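Local coordinates for cysteine hydrolase (Pseudomonas syringae pv. phaseolicola 1448A, PDB 3IRV), which probably acts as a hydrolase of the isochorismatase family, cysteine hydrolase type, although its substrate is not established, at residues 58-61 / 66-69; 129-134 / 161-166; 152-157 / 202-207. All coordinates share one frame; numbering follows the deposited sequence.

All three contacts belong to one alpha/beta fold of the isochorismatase family, built on a parallel sheet. Contact 1 packs a helix on the start of a strand, contact 3 a helix on the end of another helix; both are buried and have no hydrogen bond between their segments. Contact 2, only partly buried, centres on a tyrosine-aspartate hydrogen bond, with a phosphate held separately by Arg163. Contacts 1 and 2 meet through strand 66-72, which turns Val67 to helix 50-62 and Ile68 to helix 130-136; Ile68 CD1 lies 3.6 Å from Leu134 CD2. Contacts 2 and 3 share helix 149-162 and both reach the second subunit. Arg61 pairs outside contact 1; Glu154 is bound within the core at contact 3.

Contact 1: residues 58-61 / 66-69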
ATOM      1  N   GLN A  58      11.320 -22.958 -10.850  1.00 15.36           N
ATOM      2  CA  GLN A  58      11.479 -24.203 -11.592  1.00 18.29           C
ATOM      3  C   GLN A  58      10.108 -24.718 -12.056  1.00 19.02           C
ATOM      4  O   GLN A  58       9.957 -25.095 -13.218  1.00 21.38           O
ATOM      5  CB  GLN A  58      12.220 -25.217 -10.732  1.00 21.64           C
ATOM      6  CG  GLN A  58      12.378 -26.590 -11.341  1.00 29.27           C
ATOM      7  CD  GLN A  58      12.953 -27.590 -10.339  1.00 37.63           C
ATOM      8  OE1 GLN A  58      12.491 -27.690  -9.189  1.00 41.44           O
ATOM      9  NE2 GLN A  58      13.966 -28.335 -10.770  1.00 46.93           N
ATOM     10  N   ALA A  59       9.106 -24.690 -11.179  1.00 14.87           N
ATOM     11  CA  ALA A  59       7.757 -25.140 -11.587  1.00 17.49           C
ATOM     12  C   ALA A  59       7.106 -24.222 -12.611  1.00 20.13           C
ATOM     13  O   ALA A  59       6.494 -24.690 -13.574  1.00 19.31           O
ATOM     14  CB  ALA A  59       6.851 -25.320 -10.398  1.00 19.33           C
ATOM     15  N   ALA A  60       7.288 -22.912 -12.427  1.00 15.05           N
ATOM     16  CA  ALA A  60       6.692 -21.924 -13.308  1.00 15.22           C
ATOM     17  C   ALA A  60       7.248 -22.084 -14.727  1.00 14.61           C
ATOM     18  O   ALA A  60       6.481 -22.174 -15.692  1.00 17.95           O
ATOM     19  CB  ALA A  60       6.965 -20.509 -12.768  1.00 13.63           C
ATOM     20  N   ARG A  61       8.575 -22.154 -14.849  1.00 14.32           N
ATOM     21  CA  ARG A  61       9.180 -22.266 -16.174  1.00 18.06           C
ATOM     22  C   ARG A  61       8.758 -23.569 -16.861  1.00 19.85           C
ATOM     23  O   ARG A  61       8.499 -23.573 -18.063  1.00 22.40           O
ATOM     24  CB  ARG A  61      10.699 -22.111 -16.113  1.00 17.68           C
ATOM     25  CG  ARG A  61      11.153 -20.759 -15.559  1.00 15.23           C
ATOM     26  CD  ARG A  61      12.619 -20.497 -15.891  1.00 17.56           C
ATOM     27  NE  ARG A  61      13.137 -19.350 -15.141  1.00 18.74           N
ATOM     28  CZ  ARG A  61      13.781 -19.448 -13.983  1.00 21.18           C
ATOM     29  NH1 ARG A  61      14.032 -20.650 -13.457  1.00 19.96           N
ATOM     30  NH2 ARG A  61      14.181 -18.343 -13.351  1.00 17.89           N
ATOM     31  N   MET A  66       5.025 -17.286 -17.042  1.00 15.32           N
ATOM     32  CA  MET A  66       6.039 -16.231 -17.185  1.00 14.49           C
ATOM     33  C   MET A  66       6.617 -15.833 -15.845  1.00 13.25           C
ATOM     34  O   MET A  66       5.885 -15.689 -14.879  1.00 15.06           O
ATOM     35  CB  MET A  66       5.445 -14.984 -17.874  1.00 15.59           C
ATOM     36  CG  MET A  66       6.415 -13.781 -18.012  1.00 18.98           C
ATOM     37  SD  MET A  66       5.809 -12.417 -19.086  1.00 14.00           S
ATOM     38  CE  MET A  66       4.143 -12.395 -18.502  1.00 10.82           C
ATOM     39  N   VAL A  67       7.943 -15.696 -15.797  1.00 13.18           N
ATOM     40  CA  VAL A  67       8.641 -15.246 -14.609  1.00 10.93           C
ATOM     41  C   VAL A  67       9.170 -13.832 -14.838  1.00 14.53           C
ATOM     42  O   VAL A  67       9.898 -13.594 -15.812  1.00 14.59           O
ATOM     43  CB  VAL A  67       9.840 -16.158 -14.301  1.00 16.61           C
ATOM     44  CG1 VAL A  67      10.680 -15.577 -13.188  1.00 15.12           C
ATOM     45  CG2 VAL A  67       9.339 -17.555 -13.923  1.00 15.40           C
ATOM     46  N   ILE A  68       8.823 -12.924 -13.921  1.00 11.07           N
ATOM     47  CA  ILE A  68       9.233 -11.511 -13.997  1.00 11.66           C
ATOM     48  C   ILE A  68       9.982 -11.140 -12.731  1.00 14.53           C
ATOM     49  O   ILE A  68       9.472 -11.349 -11.636  1.00 14.59           O
ATOM     50  CB  ILE A  68       8.006 -10.590 -14.105  1.00 13.56           C
ATOM     51  CG1 ILE A  68       7.207 -10.963 -15.363  1.00 13.11           C
ATOM     52  CG2 ILE A  68       8.436  -9.103 -14.114  1.00 15.59           C
ATOM     53  CD1 ILE A  68       5.787 -10.351 -15.469  1.00 16.79           C
ATOM     54  N   TYR A  69      11.182 -10.589 -12.878  1.00 12.37           N
ATOM     55  CA  TYR A  69      11.926 -10.076 -11.725  1.00 11.78           C
ATOM     56  C   TYR A  69      11.775  -8.567 -11.667  1.00 14.79           C
ATOM     57  O   TYR A  69      11.896  -7.910 -12.689  1.00 13.41           O
ATOM     58  CB  TYR A  69      13.412 -10.374 -11.881  1.00 12.55           C
ATOM     59  CG  TYR A  69      13.789 -11.829 -11.851  1.00 11.53           C
ATOM     60  CD1 TYR A  69      14.364 -12.371 -10.693  1.00 11.95           C
ATOM     61  CD2 TYR A  69      13.630 -12.667 -12.992  1.00 10.87           C
ATOM     62  CE1 TYR A  69      14.760 -13.723 -10.643  1.00 12.04           C
ATOM     63  CE2 TYR A  69      14.015 -14.013 -12.947  1.00 13.10           C
ATOM     64  CZ  TYR A  69      14.582 -14.533 -11.767  1.00 12.23           C
ATOM     65  OH  TYR A  69      14.970 -15.882 -11.776  1.00 14.79           O
TER
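Val67 packs against Ala60 and Arg61 where helix 50-62 leads through a short connection into strand 66-72, the returning half of a beta-alpha-beta crossover that begins with strand 23-28. The two strands lie side by side and parallel in the central sheet of this isochorismatase-type alpha/beta fold, and the helix covers one face of it.

The tight part is wholly apolar. A single methyl, Val67 CG2, does the touching: it sits 4.0 Å from Ala60 CB and equally 4.0 Å from Arg61 CG, so that it rests between two successive helix residues. With CG1 anti to the backbone N (chi1 172°), the other branch, CG2, is turned to the helix. Ala60 also packs on Val25 of the neighbouring strand, which continues the buried layer beneath the helix.

The other side of the contact is looser and polar, and Arg61, only partly exposed, forms its margin. Its aliphatic chain runs extended from CG to NE, obliquely past Val67, and carries the guanidinium up to the hydroxyl end of Tyr69. The two flat groups are nearly coplanar, their planes only 19° apart, and they meet edge to edge, with the tyrosine oxygen in the plane of the guanidinium. The approach is close, but its angle is too poor for a hydrogen bond. Each polar end is engaged elsewhere: Arg61 NH2 makes a salt bridge to Asp114, while the hydroxyl of Tyr69 has a weak hydrogen bond to the carbonyl of Leu108. Asp114 also touches Val67 and Tyr69, so the loop ahead of strand 115-119 closes over this margin. There the guanidinium and the phenol adjoin without bonding, Arg61 NH2 standing 3.0 Å from Tyr69 OH.

Contact 2: residues 129-134 / 161-166; sequences DLDTVL and VHREYK. With PO4 (phosphate ion), chain C.
Tyr165 reaches across from the end of helix 149-162 to helix 130-136 and places its hydroxyl between Asp131 and Leu134, one helical turn apart. Tyr165 OH donates to Asp131 OD1 over 2.6 Å, a short bond that holds for the aspartate conformer described and is doubtful for the second one deposited. In this conformer the oxygen lies in the plane of the tyrosine ring, at its edge, yet is met from above its own carboxylate, 39° out of that plane; carboxylate and ring stand almost perpendicular. With CG anti to the backbone N (chi1 -163°), the same conformer swings its carboxylate toward the hydroxyl.

Leu134 supplies the apolar half. Its CB is 3.4 Å from Tyr165 OH, and CD1 approaches the ring obliquely, 3.7 Å from Tyr165 CZ. The leucine also packs on Ile68 and Ile142 of the sheet; Phe125 and Arg135, the latter by a cation-pi contact, adjoin the ring.

A Schellman motif brings Tyr165 into place: Glu164, at positive phi, ends helix 149-162 and the chain turns toward strand 166-170 of the alpha/beta fold. Arg163, the residue before Glu164, passes Asp131 with NE 4.5 Å from Asp131 OD1, opposite charges beyond a salt bridge. Its guanidinium grips a phosphate, probably from the crystallisation liquor, by two nearly straight bonds: NH1 to O2 of the ion at 2.8 Å and NH2 to O1 at 2.9 Å. His126 of both subunits and Arg163 of the second subunit complete this anion site at the dimer interface.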
ATOM      1  N   ASP A 129       7.283  -0.762 -16.603  1.00 11.42           N
ATOM      2  CA  ASP A 129       6.880  -1.605 -17.747  1.00 13.08           C
ATOM      3  C   ASP A 129       5.898  -2.739 -17.399  1.00 12.22           C
ATOM      4  O   ASP A 129       5.409  -3.418 -18.285  1.00 12.95           O
ATOM      5  CB  ASP A 129       8.126  -2.276 -18.337  1.00 11.54           C
ATOM      6  CG  ASP A 129       9.046  -1.322 -19.074  1.00 15.37           C
ATOM      7  OD1 ASP A 129       8.746  -0.108 -19.201  1.00 14.60           O
ATOM      8  OD2 ASP A 129      10.114  -1.808 -19.546  1.00 15.20           O
ATOM      9  N   LEU A 130       5.645  -2.982 -16.102  1.00 10.91           N
ATOM     10  CA  LEU A 130       5.005  -4.242 -15.701  1.00 10.55           C
ATOM     11  C   LEU A 130       3.614  -4.436 -16.309  1.00 14.22           C
ATOM     12  O   LEU A 130       3.312  -5.517 -16.804  1.00 14.24           O
ATOM     13  CB  LEU A 130       4.927  -4.332 -14.170  1.00 13.05           C
ATOM     14  CG  LEU A 130       4.340  -5.627 -13.621  1.00 12.43           C
ATOM     15  CD1 LEU A 130       5.126  -6.842 -14.117  1.00 16.24           C
ATOM     16  CD2 LEU A 130       4.300  -5.578 -12.085  1.00 13.66           C
ATOM     17  N   ASP A 131       2.784  -3.393 -16.318  1.00 11.87           N
ATOM     18  CA  ASP A 131       1.431  -3.560 -16.830  0.50 12.94           C
ATOM     19  C   ASP A 131       1.433  -3.918 -18.317  1.00 13.73           C
ATOM     20  O   ASP A 131       0.602  -4.712 -18.768  1.00 15.94           O
ATOM     21  CB  ASP A 131       0.600  -2.308 -16.570  0.50 11.09           C
ATOM     22  CG  ASP A 131      -0.880  -2.563 -16.704  0.50 11.24           C
ATOM     23  OD1 ASP A 131      -1.414  -3.444 -15.994  0.50 14.03           O
ATOM     24  OD2 ASP A 131      -1.505  -1.885 -17.542  0.50 18.36           O
ATOM     25  N   THR A 132       2.382  -3.351 -19.065  1.00 12.21           N
ATOM     26  CA  THR A 132       2.494  -3.681 -20.503  1.00 13.96           C
ATOM     27  C   THR A 132       2.872  -5.158 -20.669  1.00 15.47           C
ATOM     28  O   THR A 132       2.224  -5.900 -21.426  1.00 14.90           O
ATOM     29  CB  THR A 132       3.529  -2.783 -21.188  1.00 14.11           C
ATOM     30  OG1 THR A 132       3.094  -1.415 -21.137  1.00 14.27           O
ATOM     31  CG2 THR A 132       3.784  -3.224 -22.652  1.00 14.93           C
ATOM     32  N   VAL A 133       3.880  -5.606 -19.920  1.00 13.29           N
ATOM     33  CA  VAL A 133       4.348  -6.984 -19.993  1.00 13.87           C
ATOM     34  C   VAL A 133       3.192  -7.976 -19.669  1.00 14.96           C
ATOM     35  O   VAL A 133       2.978  -8.966 -20.376  1.00 16.85           O
ATOM     36  CB  VAL A 133       5.579  -7.180 -19.092  1.00 15.22           C
ATOM     37  CG1 VAL A 133       5.978  -8.663 -18.971  1.00 18.23           C
ATOM     38  CG2 VAL A 133       6.757  -6.315 -19.607  1.00 15.19           C
ATOM     39  N   LEU A 134       2.426  -7.668 -18.626  1.00 12.02           N
ATOM     40  CA  LEU A 134       1.359  -8.571 -18.193  1.00 11.47           C
ATOM     41  C   LEU A 134       0.198  -8.536 -19.175  1.00 12.64           C
ATOM     42  O   LEU A 134      -0.292  -9.579 -19.620  1.00 16.45           O
ATOM     43  CB  LEU A 134       0.871  -8.159 -16.799  1.00 11.85           C
ATOM     44  CG  LEU A 134       1.891  -8.322 -15.668  1.00 13.60           C
ATOM     45  CD1 LEU A 134       1.314  -7.752 -14.369  1.00 17.27           C
ATOM     46  CD2 LEU A 134       2.218  -9.826 -15.490  1.00 16.35           C
ATOM     47  N   VAL A 161      -4.107  -5.259  -7.343  1.00 10.32           N
ATOM     48  CA  VAL A 161      -5.559  -5.446  -7.159  1.00 11.22           C
ATOM     49  C   VAL A 161      -6.357  -4.232  -7.663  1.00 11.10           C
ATOM     50  O   VAL A 161      -7.444  -4.392  -8.249  1.00 13.26           O
ATOM     51  CB  VAL A 161      -5.934  -5.869  -5.690  1.00 16.09           C
ATOM     52  CG1 VAL A 161      -5.733  -4.720  -4.696  1.00 15.94           C
ATOM     53  CG2 VAL A 161      -7.376  -6.388  -5.658  1.00 16.46           C
ATOM     54  N   HIS A 162      -5.795  -3.019  -7.531  1.00 15.04           N
ATOM     55  CA  HIS A 162      -6.477  -1.791  -8.016  1.00 14.25           C
ATOM     56  C   HIS A 162      -6.571  -1.748  -9.557  1.00 12.16           C
ATOM     57  O   HIS A 162      -7.384  -1.009 -10.125  1.00 11.77           O
ATOM     58  CB  HIS A 162      -5.772  -0.546  -7.478  1.00 14.48           C
ATOM     59  CG  HIS A 162      -6.167  -0.192  -6.080  1.00 15.80           C
ATOM     60  ND1 HIS A 162      -5.672  -0.852  -4.974  1.00 15.45           N
ATOM     61  CD2 HIS A 162      -7.078   0.704  -5.611  1.00 17.77           C
ATOM     62  CE1 HIS A 162      -6.210  -0.333  -3.877  1.00 13.18           C
ATOM     63  NE2 HIS A 162      -7.070   0.610  -4.236  1.00 12.73           N
ATOM     64  N   ARG A 163      -5.723  -2.532 -10.221  1.00 10.87           N
ATOM     65  CA  ARG A 163      -5.781  -2.706 -11.687  1.00 10.00           C
ATOM     66  C   ARG A 163      -6.600  -3.952 -12.076  1.00 14.22           C
ATOM     67  O   ARG A 163      -6.615  -4.348 -13.258  1.00 13.45           O
ATOM     68  CB  ARG A 163      -4.364  -2.848 -12.213  1.00 11.51           C
ATOM     69  CG  ARG A 163      -3.626  -1.526 -12.248  1.00 11.35           C
ATOM     70  CD  ARG A 163      -2.147  -1.769 -12.348  1.00 13.23           C
ATOM     71  NE  ARG A 163      -1.406  -0.523 -12.617  1.00 13.85           N
ATOM     72  CZ  ARG A 163      -1.132   0.380 -11.673  1.00 15.61           C
ATOM     73  NH1 ARG A 163      -1.579   0.203 -10.416  1.00 12.72           N
ATOM     74  NH2 ARG A 163      -0.438   1.470 -11.984  1.00 14.75           N
ATOM     75  N   GLU A 164      -7.254  -4.562 -11.063  1.00 11.56           N
ATOM     76  CA  GLU A 164      -8.165  -5.705 -11.217  1.00 12.25           C
ATOM     77  C   GLU A 164      -7.428  -7.058 -11.389  1.00 10.79           C
ATOM     78  O   GLU A 164      -8.033  -8.064 -11.771  1.00 13.62           O
ATOM     79  CB  GLU A 164      -9.235  -5.474 -12.309  1.00  9.75           C
ATOM     80  CG  GLU A 164     -10.247  -4.354 -11.959  1.00 12.59           C
ATOM     81  CD  GLU A 164     -11.018  -4.613 -10.655  1.00 13.50           C
ATOM     82  OE1 GLU A 164     -11.482  -5.749 -10.448  1.00 13.66           O
ATOM     83  OE2 GLU A 164     -11.167  -3.685  -9.828  1.00 14.55           O
ATOM     84  N   TYR A 165      -6.119  -7.077 -11.093  1.00 11.34           N
ATOM     85  CA  TYR A 165      -5.408  -8.352 -11.126  1.00 11.41           C
ATOM     86  C   TYR A 165      -5.858  -9.200  -9.944  1.00 14.64           C
ATOM     87  O   TYR A 165      -6.168  -8.677  -8.866  1.00 13.38           O
ATOM     88  CB  TYR A 165      -3.891  -8.146 -11.048  1.00 11.66           C
ATOM     89  CG  TYR A 165      -3.288  -7.583 -12.321  1.00 12.35           C
ATOM     90  CD1 TYR A 165      -2.983  -8.422 -13.397  1.00 15.34           C
ATOM     91  CD2 TYR A 165      -3.043  -6.223 -12.454  1.00 11.55           C
ATOM     92  CE1 TYR A 165      -2.441  -7.926 -14.594  1.00 11.36           C
ATOM     93  CE2 TYR A 165      -2.471  -5.720 -13.624  1.00 12.80           C
ATOM     94  CZ  TYR A 165      -2.190  -6.574 -14.686  1.00 13.27           C
ATOM     95  OH  TYR A 165      -1.631  -6.078 -15.841  1.00 14.91           O
ATOM     96  N   LYS A 166      -5.897 -10.512 -10.192  1.00 11.07           N
ATOM     97  CA  LYS A 166      -6.107 -11.507  -9.166  0.50 12.64           C
ATOM     98  C   LYS A 166      -4.737 -11.807  -8.555  1.00 12.72           C
ATOM     99  O   LYS A 166      -3.850 -12.393  -9.218  1.00 13.84           O
ATOM    100  CB  LYS A 166      -6.742 -12.746  -9.814  0.50 13.52           C
ATOM    101  CG  LYS A 166      -8.040 -12.402 -10.570  0.50 16.10           C
ATOM    102  CD  LYS A 166      -8.603 -13.583 -11.367  0.50 14.35           C
ATOM    103  CE  LYS A 166      -9.947 -13.202 -11.970  0.50 24.62           C
ATOM    104  NZ  LYS A 166     -10.324 -14.054 -13.134  0.50 25.76           N
TER
HETATM  105  P   PO4 C 261      -1.104   3.678  -8.927  0.50 17.95           P
HETATM  106  O1  PO4 C 261      -0.069   3.543 -10.025  0.50 20.55           O
HETATM  107  O2  PO4 C 261      -1.530   2.285  -8.497  0.50 20.00           O
HETATM  108  O3  PO4 C 261      -0.486   4.414  -7.752  0.50 19.92           O
HETATM  109  O4  PO4 C 261      -2.328   4.449  -9.381  0.50 20.89           O

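Contact 3: residues 152-157 / 202-207; sequences CCETTI and YEFGEV
The Phe204 ring presents its edge to the carboxylate of Glu154 and meets Ile157 obliquely, while one of its faces is covered by Glu203 CB, 3.6 Å above the plane and offset toward the rim. The contact joins two helices of the alpha/beta fold, 149-162 and 189-204, each of which leads into a strand of the parallel sheet, 166-170 and 206-208 respectively.

Glu154 comes in at the ring edge, its OE2 3.7 Å from Phe204 CE2, with the carboxylate turned 43° from the ring plane. This is probably weakly favourable, since the rim of the ring is slightly positive. The glutamate is buried, but both oxygens have partners: OE2 forms a salt bridge to Arg158 and OE1 a hydrogen bond to Ser196, and together these fix the rotation of the group. Its first torsion lies away from a staggered value (chi1 -113°), and beyond CG the chain is extended, which carries the acid out to the ring.

Ile157, one turn further along the helix, makes the apolar part. Its CG2 lies 3.7 Å from Phe204 CB, and the two side chains cross at about a right angle. Ile157 also packs on Ile200 of helix 189-204 and on Val167 and Ala169 of strand 166-170. Helix 189-204 widens to a pi-type turn at 202-204, and Gly205 is the first residue to depart from helical backbone angles; nearly fully extended (phi 171°), it leads into strand 206-208.

Within helix 149-162 itself, Cys152 O accepts twice, from Thr156 N at 3.1 Å and from Thr156 OG1 at 2.7 Å, the two donors arriving from opposite faces of the carbonyl plane.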
ATOM      1  N   CYS A 152       7.763  -3.073  -0.744  1.00 11.74           N
ATOM      2  CA  CYS A 152       7.657  -3.306  -2.191  1.00 11.11           C
ATOM      3  C   CYS A 152       6.699  -4.438  -2.561  1.00 11.22           C
ATOM      4  O   CYS A 152       5.973  -4.326  -3.557  1.00 13.09           O
ATOM      5  CB  CYS A 152       9.012  -3.608  -2.787  1.00 13.57           C
ATOM      6  SG  CYS A 152      10.110  -2.180  -2.591  1.00 21.46           S
ATOM      7  N   CYS A 153       6.681  -5.535  -1.789  1.00 10.61           N
ATOM      8  CA  CYS A 153       5.758  -6.629  -2.122  1.00  9.89           C
ATOM      9  C   CYS A 153       4.306  -6.148  -1.957  1.00 12.95           C
ATOM     10  O   CYS A 153       3.503  -6.230  -2.911  1.00 12.53           O
ATOM     11  CB  CYS A 153       6.036  -7.869  -1.260  1.00  9.97           C
ATOM     12  SG  CYS A 153       7.735  -8.395  -1.504  1.00 13.87           S
ATOM     13  N   GLU A 154       3.982  -5.592  -0.783  1.00 12.26           N
ATOM     14  CA  GLU A 154       2.602  -5.121  -0.555  1.00 11.33           C
ATOM     15  C   GLU A 154       2.182  -3.989  -1.495  1.00 14.48           C
ATOM     16  O   GLU A 154       1.037  -3.942  -1.922  1.00 12.45           O
ATOM     17  CB  GLU A 154       2.383  -4.703   0.895  1.00 15.74           C
ATOM     18  CG  GLU A 154       1.436  -5.590   1.612  1.00 19.87           C
ATOM     19  CD  GLU A 154       0.832  -4.913   2.807  1.00 18.46           C
ATOM     20  OE1 GLU A 154       1.203  -5.245   3.932  1.00 16.52           O
ATOM     21  OE2 GLU A 154       0.020  -4.010   2.624  1.00 20.69           O
ATOM     22  N   THR A 155       3.084  -3.060  -1.814  1.00 11.23           N
ATOM     23  CA  THR A 155       2.686  -1.985  -2.750  1.00 12.15           C
ATOM     24  C   THR A 155       2.378  -2.573  -4.127  1.00 12.28           C
ATOM     25  O   THR A 155       1.399  -2.181  -4.761  1.00 13.17           O
ATOM     26  CB  THR A 155       3.720  -0.852  -2.843  1.00 14.22           C
ATOM     27  OG1 THR A 155       4.036  -0.422  -1.511  1.00 12.71           O
ATOM     28  CG2 THR A 155       3.149   0.327  -3.621  1.00 17.10           C
ATOM     29  N   THR A 156       3.200  -3.524  -4.578  1.00  9.44           N
ATOM     30  CA  THR A 156       2.901  -4.245  -5.809  1.00 10.21           C
ATOM     31  C   THR A 156       1.531  -4.973  -5.753  1.00 13.81           C
ATOM     32  O   THR A 156       0.741  -4.904  -6.694  1.00 12.79           O
ATOM     33  CB  THR A 156       4.055  -5.205  -6.132  1.00 12.29           C
ATOM     34  OG1 THR A 156       5.278  -4.432  -6.177  1.00 13.04           O
ATOM     35  CG2 THR A 156       3.814  -5.948  -7.474  1.00 12.72           C
ATOM     36  N   ILE A 157       1.268  -5.659  -4.643  1.00 10.22           N
ATOM     37  CA  ILE A 157      -0.035  -6.282  -4.409  1.00 10.64           C
ATOM     38  C   ILE A 157      -1.208  -5.282  -4.422  1.00 10.26           C
ATOM     39  O   ILE A 157      -2.181  -5.495  -5.154  1.00 12.63           O
ATOM     40  CB  ILE A 157       0.000  -7.064  -3.087  1.00 11.34           C
ATOM     41  CG1 ILE A 157       0.992  -8.227  -3.210  1.00 11.89           C
ATOM     42  CG2 ILE A 157      -1.398  -7.577  -2.697  1.00 12.23           C
ATOM     43  CD1 ILE A 157       1.313  -8.934  -1.848  1.00 13.94           C
ATOM     44  N   TYR A 202      -7.466 -10.315   3.880  1.00  9.86           N
ATOM     45  CA  TYR A 202      -8.770  -9.700   4.157  1.00 12.72           C
ATOM     46  C   TYR A 202      -9.126  -8.660   3.097  1.00 16.12           C
ATOM     47  O   TYR A 202     -10.303  -8.436   2.806  1.00 15.60           O
ATOM     48  CB  TYR A 202      -8.752  -9.042   5.539  1.00 13.41           C
ATOM     49  CG  TYR A 202     -10.120  -8.851   6.160  1.00 13.01           C
ATOM     50  CD1 TYR A 202     -10.677  -9.841   6.981  1.00 18.17           C
ATOM     51  CD2 TYR A 202     -10.850  -7.669   5.947  1.00 18.64           C
ATOM     52  CE1 TYR A 202     -11.945  -9.655   7.569  1.00 19.00           C
ATOM     53  CE2 TYR A 202     -12.104  -7.476   6.529  1.00 18.07           C
ATOM     54  CZ  TYR A 202     -12.641  -8.477   7.328  1.00 20.01           C
ATOM     55  OH  TYR A 202     -13.886  -8.265   7.885  1.00 23.68           O
ATOM     56  N   GLU A 203      -8.106  -7.997   2.541  1.00 12.92           N
ATOM     57  CA  GLU A 203      -8.356  -6.795   1.727  1.00 11.79           C
ATOM     58  C   GLU A 203      -7.950  -6.892   0.251  1.00 14.17           C
ATOM     59  O   GLU A 203      -8.534  -6.178  -0.591  1.00 13.21           O
ATOM     60  CB  GLU A 203      -7.591  -5.583   2.286  1.00 12.85           C
ATOM     61  CG  GLU A 203      -7.681  -5.324   3.780  1.00 14.11           C
ATOM     62  CD  GLU A 203      -9.051  -4.868   4.257  1.00 15.85           C
ATOM     63  OE1 GLU A 203     -10.000  -4.740   3.444  1.00 17.18           O
ATOM     64  OE2 GLU A 203      -9.182  -4.658   5.486  1.00 16.54           O
ATOM     65  N   PHE A 204      -6.905  -7.665  -0.067  1.00 12.58           N
ATOM     66  CA  PHE A 204      -6.277  -7.503  -1.397  1.00 13.02           C
ATOM     67  C   PHE A 204      -6.262  -8.725  -2.304  1.00 13.34           C
ATOM     68  O   PHE A 204      -6.144  -8.558  -3.515  1.00 13.22           O
ATOM     69  CB  PHE A 204      -4.816  -7.004  -1.298  1.00 12.60           C
ATOM     70  CG  PHE A 204      -4.627  -5.781  -0.418  1.00 13.96           C
ATOM     71  CD1 PHE A 204      -5.476  -4.672  -0.527  1.00 13.52           C
ATOM     72  CD2 PHE A 204      -3.570  -5.727   0.496  1.00 14.08           C
ATOM     73  CE1 PHE A 204      -5.294  -3.546   0.268  1.00 14.53           C
ATOM     74  CE2 PHE A 204      -3.386  -4.615   1.307  1.00 17.13           C
ATOM     75  CZ  PHE A 204      -4.261  -3.531   1.203  1.00 15.62           C
ATOM     76  N   GLY A 205      -6.317  -9.935  -1.753  1.00 13.56           N
ATOM     77  CA  GLY A 205      -6.301 -11.116  -2.634  1.00 11.98           C
ATOM     78  C   GLY A 205      -6.147 -12.406  -1.839  1.00 14.90           C
ATOM     79  O   GLY A 205      -6.706 -12.523  -0.743  1.00 13.81           O
ATOM     80  N   GLU A 206      -5.401 -13.351  -2.407  1.00 11.22           N
ATOM     81  CA  GLU A 206      -5.228 -14.668  -1.787  1.00 12.28           C
ATOM     82  C   GLU A 206      -3.881 -14.728  -1.067  1.00 14.11           C
ATOM     83  O   GLU A 206      -2.893 -14.198  -1.565  1.00 13.72           O
ATOM     84  CB  GLU A 206      -5.223 -15.771  -2.848  1.00 14.64           C
ATOM     85  CG  GLU A 206      -4.913 -17.144  -2.246  1.00 13.35           C
ATOM     86  CD  GLU A 206      -5.052 -18.310  -3.193  1.00 16.89           C
ATOM     87  OE1 GLU A 206      -5.259 -18.121  -4.424  1.00 15.95           O
ATOM     88  OE2 GLU A 206      -4.970 -19.451  -2.665  1.00 14.68           O
ATOM     89  N   VAL A 207      -3.838 -15.399   0.081  1.00 13.26           N
ATOM     90  CA  VAL A 207      -2.563 -15.804   0.660  1.00 11.09           C
ATOM     91  C   VAL A 207      -2.509 -17.339   0.680  1.00 10.54           C
ATOM     92  O   VAL A 207      -3.476 -17.989   1.129  1.00 13.35           O
ATOM     93  CB  VAL A 207      -2.376 -15.235   2.100  1.00 12.43           C
ATOM     94  CG1 VAL A 207      -1.037 -15.726   2.701  1.00 13.33           C
ATOM     95  CG2 VAL A 207      -2.386 -13.706   2.059  1.00 12.64           C
TER